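Local coordinates for protein KLLA0C04147p (Kluyveromyces lactis, PDB 5H2A) that probably binds and transfers sterols as a member of the OSBP family, the part crystallised here being its ankyrin-repeat domain, at residues Leu101-Ser106 / Glu134-Leu139. Numbering follows the deposited sequence.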
ATOM      1  N   LEU A 101       0.684 -15.602   6.027  1.00 16.26           N
ATOM      2  CA  LEU A 101       0.695 -17.063   6.132  1.00 16.73           C
ATOM      3  C   LEU A 101       2.053 -17.632   5.743  1.00 15.13           C
ATOM      4  O   LEU A 101       2.519 -18.601   6.349  1.00 15.03           O
ATOM      5  CB  LEU A 101      -0.399 -17.672   5.241  1.00 14.34           C
ATOM      6  CG  LEU A 101      -1.842 -17.221   5.517  1.00 17.81           C
ATOM      7  CD1 LEU A 101      -2.863 -18.009   4.658  1.00 19.64           C
ATOM      8  CD2 LEU A 101      -2.139 -17.390   7.007  1.00 22.84           C
ATOM      9  N   ALA A 102       2.694 -17.048   4.728  1.00 13.41           N
ATOM     10  CA  ALA A 102       4.002 -17.541   4.301  1.00 16.21           C
ATOM     11  C   ALA A 102       5.042 -17.328   5.393  1.00 13.24           C
ATOM     12  O   ALA A 102       5.866 -18.218   5.668  1.00 17.42           O
ATOM     13  CB  ALA A 102       4.434 -16.843   3.001  1.00 13.59           C
ATOM     14  N   ALA A 103       4.997 -16.164   6.042  1.00 14.02           N
ATOM     15  CA  ALA A 103       5.862 -15.893   7.194  1.00 14.80           C
ATOM     16  C   ALA A 103       5.577 -16.857   8.343  1.00 17.37           C
ATOM     17  O   ALA A 103       6.498 -17.425   8.946  1.00 16.76           O
ATOM     18  CB  ALA A 103       5.658 -14.447   7.651  1.00 16.95           C
ATOM     19  N   PHE A 104       4.296 -17.026   8.680  1.00 15.21           N
ATOM     20  CA  PHE A 104       3.896 -17.925   9.765  1.00 16.28           C
ATOM     21  C   PHE A 104       4.413 -19.344   9.548  1.00 21.05           C
ATOM     22  O   PHE A 104       4.850 -20.008  10.497  1.00 21.19           O
ATOM     23  CB  PHE A 104       2.368 -17.927   9.870  1.00 15.22           C
ATOM     24  CG  PHE A 104       1.834 -18.759  11.010  1.00 19.51           C
ATOM     25  CD1 PHE A 104       1.989 -18.339  12.325  1.00 24.77           C
ATOM     26  CD2 PHE A 104       1.150 -19.941  10.759  1.00 21.60           C
ATOM     27  CE1 PHE A 104       1.478 -19.103  13.376  1.00 29.81           C
ATOM     28  CE2 PHE A 104       0.644 -20.709  11.804  1.00 28.17           C
ATOM     29  CZ  PHE A 104       0.809 -20.287  13.111  1.00 30.28           C
ATOM     30  N   GLN A 105       4.360 -19.828   8.310  1.00 18.36           N
ATOM     31  CA  GLN A 105       4.761 -21.179   7.940  1.00 18.89           C
ATOM     32  C   GLN A 105       6.249 -21.317   7.650  1.00 22.31           C
ATOM     33  O   GLN A 105       6.691 -22.416   7.296  1.00 20.36           O
ATOM     34  CB  GLN A 105       3.973 -21.638   6.701  1.00 16.48           C
ATOM     35  CG  GLN A 105       2.510 -21.820   6.979  1.00 26.27           C
ATOM     36  CD  GLN A 105       1.703 -22.151   5.726  1.00 31.62           C
ATOM     37  OE1 GLN A 105       0.671 -21.532   5.475  1.00 28.13           O
ATOM     38  NE2 GLN A 105       2.178 -23.110   4.938  1.00 26.26           N
ATOM     39  N   SER A 106       7.023 -20.239   7.779  1.00 18.24           N
ATOM     40  CA  SER A 106       8.457 -20.265   7.490  1.00 17.00           C
ATOM     41  C   SER A 106       8.751 -20.725   6.063  1.00 25.81           C
ATOM     42  O   SER A 106       9.703 -21.471   5.819  1.00 22.02           O
ATOM     43  CB  SER A 106       9.210 -21.142   8.506  1.00 18.04           C
ATOM     44  OG  SER A 106       9.032 -20.612   9.803  1.00 22.52           O
ATOM     45  N   GLU A 134       5.732 -10.009  11.785  1.00 15.30           N
ATOM     46  CA  GLU A 134       5.503 -10.405  13.164  1.00 15.94           C
ATOM     47  C   GLU A 134       4.928 -11.810  13.299  1.00 23.46           C
ATOM     48  O   GLU A 134       4.828 -12.301  14.430  1.00 21.32           O
ATOM     49  CB  GLU A 134       4.575  -9.382  13.821  1.00 19.92           C
ATOM     50  CG  GLU A 134       5.127  -7.936  13.730  1.00 20.96           C
ATOM     51  CD  GLU A 134       4.283  -6.949  14.503  1.00 26.49           C
ATOM     52  OE1 GLU A 134       4.685  -6.534  15.616  1.00 25.88           O
ATOM     53  OE2 GLU A 134       3.202  -6.599  13.994  1.00 22.11           O
ATOM     54  N   MET A 135       4.543 -12.462  12.193  1.00 18.59           N
ATOM     55  CA  MET A 135       4.099 -13.859  12.220  1.00 18.99           C
ATOM     56  C   MET A 135       5.257 -14.847  12.231  1.00 18.31           C
ATOM     57  O   MET A 135       5.030 -16.041  12.459  1.00 16.52           O
ATOM     58  CB  MET A 135       3.213 -14.176  10.993  1.00 16.54           C
ATOM     59  CG  MET A 135       2.056 -13.227  10.792  1.00 20.37           C
ATOM     60  SD  MET A 135       0.806 -13.429  12.072  1.00 24.65           S
ATOM     61  CE  MET A 135      -0.134 -14.843  11.456  1.00 26.80           C
ATOM     62  N   CYS A 136       6.484 -14.385  11.977  1.00 18.41           N
ATOM     63  CA  CYS A 136       7.603 -15.300  11.806  1.00 16.07           C
ATOM     64  C   CYS A 136       7.849 -16.113  13.061  1.00 22.19           C
ATOM     65  O   CYS A 136       7.811 -15.594  14.176  1.00 21.54           O
ATOM     66  CB  CYS A 136       8.887 -14.546  11.468  1.00 14.20           C
ATOM     67  SG  CYS A 136       8.871 -13.908   9.761  1.00 19.52           S
ATOM     68  N   LYS A 137       8.157 -17.384  12.848  1.00 17.83           N
ATOM     69  CA  LYS A 137       8.701 -18.262  13.867  1.00 21.76           C
ATOM     70  C   LYS A 137      10.188 -18.510  13.681  1.00 27.64           C
ATOM     71  O   LYS A 137      10.836 -19.023  14.597  1.00 24.32           O
ATOM     72  CB  LYS A 137       7.928 -19.581  13.851  1.00 21.45           C
ATOM     73  CG  LYS A 137       6.470 -19.387  14.230  1.00 36.53           C
ATOM     74  CD  LYS A 137       5.676 -20.693  14.188  1.00 43.63           C
ATOM     75  CE  LYS A 137       4.391 -20.583  15.001  1.00 44.28           C
ATOM     76  NZ  LYS A 137       4.055 -19.176  15.372  1.00 53.42           N
ATOM     77  N   ASN A 138      10.738 -18.150  12.524  1.00 20.85           N
ATOM     78  CA  ASN A 138      12.135 -18.382  12.173  1.00 22.87           C
ATOM     79  C   ASN A 138      12.811 -17.016  12.072  1.00 22.13           C
ATOM     80  O   ASN A 138      12.348 -16.149  11.323  1.00 16.42           O
ATOM     81  CB  ASN A 138      12.215 -19.157  10.853  1.00 25.37           C
ATOM     82  CG  ASN A 138      13.647 -19.401  10.360  1.00 40.66           C
ATOM     83  OD1 ASN A 138      14.269 -18.538   9.726  1.00 30.13           O
ATOM     84  ND2 ASN A 138      14.153 -20.610  10.607  1.00 39.94           N
ATOM     85  N   LEU A 139      13.882 -16.815  12.838  1.00 22.12           N
ATOM     86  CA  LEU A 139      14.533 -15.505  12.856  1.00 21.20           C
ATOM     87  C   LEU A 139      15.133 -15.160  11.494  1.00 16.39           C
ATOM     88  O   LEU A 139      15.074 -14.004  11.061  1.00 16.51           O
ATOM     89  CB  LEU A 139      15.611 -15.458  13.939  1.00 19.85           C
ATOM     90  CG  LEU A 139      16.440 -14.157  14.023  1.00 23.69           C
ATOM     91  CD1 LEU A 139      15.565 -12.923  14.227  1.00 20.92           C
ATOM     92  CD2 LEU A 139      17.510 -14.259  15.127  1.00 23.98           C
TER
HETATM   93  O   HOH W   1       8.955 -17.949  10.072  1.00 21.23           O
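No direct hydrogen bond joins the end of helix 98-104 to segment 134-139; a water serves instead. It donates to A103 O (2.8 Å), accepts from N138 N (3.0 Å) and is hydrogen-bonded to S106 OG at 2.7 Å; a carbonyl, an N-H and a hydroxyl hold it. The small methyl of A103 lets the two backbones come close, its CB 3.9 Å from C136 SG and against M135 CB. M135 CB also meets F104 CB (4.0 Å), and F104 CA lies 3.5 Å from M135 O, its hydrogen directed nearly straight at the oxygen (162°). With CG anti to the backbone N (chi1 -177°), the F104 ring runs alongside the long K137 chain; K137 NZ lies 3.3 Å from F104 CE1, obliquely to the ring. Helix 98-104 belongs to a predicted ankyrin repeat. S106, with positive phi (57°), closes it in a Schellman motif, its N bonding A103 O, the water's own carbonyl acceptor. N138 is the N-cap of helix 139-165, its short amide placing OD1 for I141 N, while C136 packs on I141, A142 and M145. The flexible thioether chain of M135, bent at chi2 and chi3, turns to N96, N126 and L130.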